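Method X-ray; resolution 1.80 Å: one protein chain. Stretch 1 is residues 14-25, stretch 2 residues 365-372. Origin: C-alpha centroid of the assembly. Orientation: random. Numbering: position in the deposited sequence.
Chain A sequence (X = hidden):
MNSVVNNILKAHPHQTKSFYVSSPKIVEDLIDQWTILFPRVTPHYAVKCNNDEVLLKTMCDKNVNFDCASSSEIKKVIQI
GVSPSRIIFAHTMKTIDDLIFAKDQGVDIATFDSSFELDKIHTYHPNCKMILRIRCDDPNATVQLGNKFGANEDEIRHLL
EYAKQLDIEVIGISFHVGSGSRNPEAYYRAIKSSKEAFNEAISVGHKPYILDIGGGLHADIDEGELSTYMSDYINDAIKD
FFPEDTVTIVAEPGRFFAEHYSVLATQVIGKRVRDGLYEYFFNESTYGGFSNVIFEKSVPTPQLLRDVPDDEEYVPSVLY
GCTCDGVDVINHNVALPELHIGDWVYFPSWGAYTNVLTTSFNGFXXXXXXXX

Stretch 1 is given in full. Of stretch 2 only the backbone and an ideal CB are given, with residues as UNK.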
# COMPACT_ATOMS: atom_id res chain seq x y z
N HIS A 14 15.49 -20.58 -13.92
CA HIS A 14 14.22 -20.09 -14.46
C HIS A 14 13.48 -19.19 -13.49
O HIS A 14 12.28 -18.90 -13.66
CB HIS A 14 13.39 -21.25 -14.97
CG HIS A 14 14.07 -21.96 -16.08
ND1 HIS A 14 14.31 -23.31 -16.09
CD2 HIS A 14 14.69 -21.46 -17.18
CE1 HIS A 14 14.98 -23.63 -17.18
NE2 HIS A 14 15.23 -22.52 -17.86
N GLN A 15 14.20 -18.71 -12.48
CA GLN A 15 13.66 -17.72 -11.55
C GLN A 15 13.20 -16.48 -12.32
O GLN A 15 13.96 -15.92 -13.12
CB GLN A 15 14.71 -17.36 -10.49
CG GLN A 15 14.23 -16.38 -9.40
CD GLN A 15 13.11 -16.93 -8.53
OE1 GLN A 15 12.17 -16.21 -8.19
NE2 GLN A 15 13.21 -18.19 -8.16
N THR A 16 11.95 -16.05 -12.12
CA THR A 16 11.50 -14.82 -12.76
C THR A 16 11.02 -13.77 -11.76
O THR A 16 11.35 -12.60 -11.91
CB THR A 16 10.40 -15.02 -13.84
OG1 THR A 16 9.27 -15.69 -13.27
CG2 THR A 16 10.92 -15.85 -14.97
N LYS A 17 10.24 -14.19 -10.77
CA LYS A 17 9.74 -13.28 -9.72
C LYS A 17 10.88 -12.74 -8.87
O LYS A 17 11.91 -13.39 -8.73
CB LYS A 17 8.79 -14.00 -8.77
CG LYS A 17 7.62 -14.71 -9.38
CD LYS A 17 6.78 -15.29 -8.24
CE LYS A 17 5.92 -16.43 -8.69
NZ LYS A 17 4.84 -15.99 -9.60
N SER A 18 10.68 -11.56 -8.28
CA SER A 18 11.59 -11.09 -7.26
C SER A 18 11.54 -12.07 -6.08
O SER A 18 10.57 -12.82 -5.95
CB SER A 18 11.22 -9.69 -6.80
OG SER A 18 9.93 -9.69 -6.21
N PHE A 19 12.58 -12.10 -5.26
CA PHE A 19 12.61 -13.08 -4.17
C PHE A 19 13.36 -12.57 -2.94
O PHE A 19 14.38 -11.88 -3.05
CB PHE A 19 13.16 -14.45 -4.64
CG PHE A 19 14.59 -14.42 -5.16
CD1 PHE A 19 15.67 -14.72 -4.32
CD2 PHE A 19 14.86 -14.15 -6.51
CE1 PHE A 19 16.99 -14.73 -4.81
CE2 PHE A 19 16.16 -14.13 -7.00
CZ PHE A 19 17.24 -14.43 -6.16
N TYR A 20 12.81 -12.91 -1.77
CA TYR A 20 13.47 -12.65 -0.50
C TYR A 20 14.40 -13.81 -0.20
O TYR A 20 14.03 -14.96 -0.44
CB TYR A 20 12.44 -12.53 0.62
CG TYR A 20 11.61 -11.27 0.52
CD1 TYR A 20 12.01 -10.09 1.16
CD2 TYR A 20 10.44 -11.26 -0.23
CE1 TYR A 20 11.25 -8.93 1.07
CE2 TYR A 20 9.67 -10.09 -0.34
CZ TYR A 20 10.08 -8.93 0.31
OH TYR A 20 9.33 -7.79 0.22
N VAL A 21 15.59 -13.50 0.31
CA VAL A 21 16.48 -14.54 0.86
C VAL A 21 16.56 -14.27 2.35
O VAL A 21 17.10 -13.24 2.78
CB VAL A 21 17.89 -14.53 0.22
CG1 VAL A 21 18.78 -15.62 0.85
CG2 VAL A 21 17.79 -14.67 -1.30
N SER A 22 16.01 -15.20 3.14
CA SER A 22 15.81 -14.98 4.57
C SER A 22 16.67 -15.92 5.39
O SER A 22 16.80 -17.09 5.03
CB SER A 22 14.33 -15.18 4.91
OG SER A 22 13.54 -14.27 4.14
N SER A 23 17.24 -15.41 6.47
CA SER A 23 18.14 -16.23 7.30
C SER A 23 17.74 -16.25 8.78
O SER A 23 18.00 -15.30 9.51
CB SER A 23 19.59 -15.76 7.17
OG SER A 23 19.64 -14.35 7.21
N PRO A 24 17.11 -17.36 9.21
CA PRO A 24 16.78 -17.53 10.62
C PRO A 24 17.99 -17.38 11.55
O PRO A 24 17.84 -16.86 12.66
CB PRO A 24 16.23 -18.96 10.69
CG PRO A 24 15.77 -19.26 9.30
CD PRO A 24 16.62 -18.46 8.36
N LYS A 25 19.18 -17.79 11.10
CA LYS A 25 20.39 -17.72 11.95
C LYS A 25 20.75 -16.28 12.31
O LYS A 25 21.22 -16.01 13.42
CB LYS A 25 21.58 -18.39 11.25
CG LYS A 25 21.29 -19.82 10.79
CD LYS A 25 21.30 -20.81 11.94
CE LYS A 25 20.63 -22.15 11.55
NZ LYS A 25 19.12 -21.96 11.38
N UNK A 365 3.38 -7.65 -7.67
CA UNK A 365 3.38 -7.93 -6.23
C UNK A 365 3.77 -9.34 -5.84
O UNK A 365 3.92 -9.63 -4.66
CB UNK A 365 1.99 -7.64 -5.66
N UNK A 366 3.97 -10.22 -6.82
CA UNK A 366 4.34 -11.60 -6.52
C UNK A 366 5.82 -11.69 -6.18
O UNK A 366 6.64 -10.92 -6.68
CB UNK A 366 4.01 -12.52 -7.70
N UNK A 367 6.14 -12.63 -5.30
CA UNK A 367 7.53 -12.87 -4.92
C UNK A 367 7.68 -14.28 -4.39
O UNK A 367 6.71 -14.89 -3.92
CB UNK A 367 8.00 -11.85 -3.88
N UNK A 368 8.90 -14.79 -4.48
CA UNK A 368 9.26 -16.06 -3.83
C UNK A 368 10.06 -15.80 -2.56
O UNK A 368 10.53 -14.68 -2.32
CB UNK A 368 10.06 -16.95 -4.78
N UNK A 369 10.23 -16.84 -1.74
CA UNK A 369 11.05 -16.73 -0.54
C UNK A 369 11.97 -17.94 -0.47
O UNK A 369 11.50 -19.07 -0.55
CB UNK A 369 10.18 -16.63 0.72
N UNK A 370 13.27 -17.69 -0.31
CA UNK A 370 14.26 -18.76 -0.12
C UNK A 370 14.85 -18.63 1.26
O UNK A 370 15.26 -17.53 1.65
CB UNK A 370 15.36 -18.71 -1.18
N UNK A 371 14.90 -19.72 2.01
CA UNK A 371 15.49 -19.72 3.33
C UNK A 371 16.88 -20.34 3.28
O UNK A 371 17.08 -21.37 2.63
CB UNK A 371 14.60 -20.47 4.32
N UNK A 372 17.83 -19.70 3.95
CA UNK A 372 19.21 -20.21 4.01
C UNK A 372 19.61 -20.44 5.46
O UNK A 372 18.88 -20.11 6.39
OXT UNK A 372 20.69 -20.98 5.75
CB UNK A 372 20.18 -19.24 3.34

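Residues 367-371 form a strand parallel to residues 18-22; as in any extended strand, their side chains alternate between the sheet face of Phe19 and Val21 and that of Ser18, Tyr20 and Ser22. Position 365 has phi/psi of 96/-5°, and nothing of stretch 1 lies within 5.5 Å of its ideal CB. Positive phi favours glycine, and the residue is Gly365.

At position 366 CA-to-CB points sideways, and the ideal CB lies 4.0 Å from Lys17 CD. A long polar or acidic chain could meet the lysine ammonium. The residue is Glu366, whose OE1 forms a salt bridge with Lys17 NZ at 3.2 Å, weak as a hydrogen bond.

Position 367 lies on the Tyr20 face, with its ideal CB 4.3 Å from Tyr20 CE2. Aliphatic or aromatic side chains would suit. Tyr367 (chi1 60°, p) presents its ring face to the edge of Tyr20, with centroids 5.1 Å apart and planes at 79°.

Position 368 bonds to stretch 1 through both its N and its O: its N donates to Ser18 O (3.0 Å), and its O accepts from Tyr20 N (2.9 Å). Its CB points to the Phe19 face, where Gln15, the Lys17 chain and Phe19 CB offer a mixed setting for a short polar or acidic group. Asp368 fills it; OD2 lies 2.8 Å from Gln15 OE1, and a water bound to Thr16 N donates a weak hydrogen bond to OD2.

Position 369 returns to the Tyr20 face, its ideal CB 5.3 Å from Ser22 OG. A modest beta-branched or other small apolar group would suit. Val369 places CG1 4.3 Å from Tyr20 CB and 3.9 Å from Ser22 OG.

Position 370 also bonds through both atoms, N to Tyr20 O (2.8 Å) and O from Ser22 N (2.9 Å). On its face lie the Phe19 ring and Val21 CG2, with the Gln15 amide farther along; a large aromatic, or a long chain with a polar tip, could span them. Tyr370 turns its ring edge toward the face of Phe19 in an offset pair (centroids 5.4 Å, planes 84°), and its OH reaches to 2.5 Å from Gln15 NE2.

Position 371 has Ser22 and Pro24 nearby and tolerates many residues; Tyr371 packs CD1 3.8 Å from Ser22 CB.

At 372, the chain end, N donates to Ser22 O (3.0 Å). Val21 CG1 and Ser23 CB favour an aliphatic chain, and Ile372 brings CG2 within 3.9 Å of Val21 CG1.

Stretch 2, residues 365-372: GEYDVYYI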
# COMPACT_ATOMS: atom_id res chain seq x y z
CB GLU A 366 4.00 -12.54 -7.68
CG GLU A 366 2.50 -12.60 -7.94
CD GLU A 366 2.07 -13.88 -8.58
OE1 GLU A 366 2.33 -14.05 -9.80
OE2 GLU A 366 1.47 -14.73 -7.87
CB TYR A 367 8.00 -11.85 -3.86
CG TYR A 367 7.21 -11.88 -2.57
CD1 TYR A 367 7.55 -12.74 -1.53
CD2 TYR A 367 6.11 -11.04 -2.39
CE1 TYR A 367 6.83 -12.79 -0.35
CE2 TYR A 367 5.38 -11.08 -1.20
CZ TYR A 367 5.74 -11.95 -0.19
OH TYR A 367 5.02 -11.99 0.99
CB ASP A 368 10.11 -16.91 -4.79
CG ASP A 368 9.31 -17.39 -6.00
OD1 ASP A 368 8.14 -17.78 -5.83
OD2 ASP A 368 9.87 -17.40 -7.12
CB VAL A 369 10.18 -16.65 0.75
CG1 VAL A 369 11.08 -16.43 1.97
CG2 VAL A 369 9.16 -15.50 0.67
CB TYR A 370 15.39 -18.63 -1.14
CG TYR A 370 14.98 -18.98 -2.55
CD1 TYR A 370 14.99 -20.31 -2.99
CD2 TYR A 370 14.60 -17.99 -3.45
CE1 TYR A 370 14.62 -20.64 -4.30
CE2 TYR A 370 14.22 -18.31 -4.75
CZ TYR A 370 14.22 -19.62 -5.17
OH TYR A 370 13.87 -19.93 -6.46
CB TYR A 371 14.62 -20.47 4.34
CG TYR A 371 13.22 -19.90 4.43
CD1 TYR A 371 12.97 -18.74 5.15
CD2 TYR A 371 12.16 -20.51 3.76
CE1 TYR A 371 11.70 -18.20 5.22
CE2 TYR A 371 10.88 -19.98 3.81
CZ TYR A 371 10.66 -18.82 4.55
OH TYR A 371 9.39 -18.30 4.61
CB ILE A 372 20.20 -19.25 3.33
CG1 ILE A 372 20.11 -17.85 3.96
CG2 ILE A 372 19.95 -19.22 1.80
CD1 ILE A 372 21.29 -16.94 3.65
O HOH W 1 9.87 -17.12 -10.41
O HOH W 2 8.28 -10.01 -8.77
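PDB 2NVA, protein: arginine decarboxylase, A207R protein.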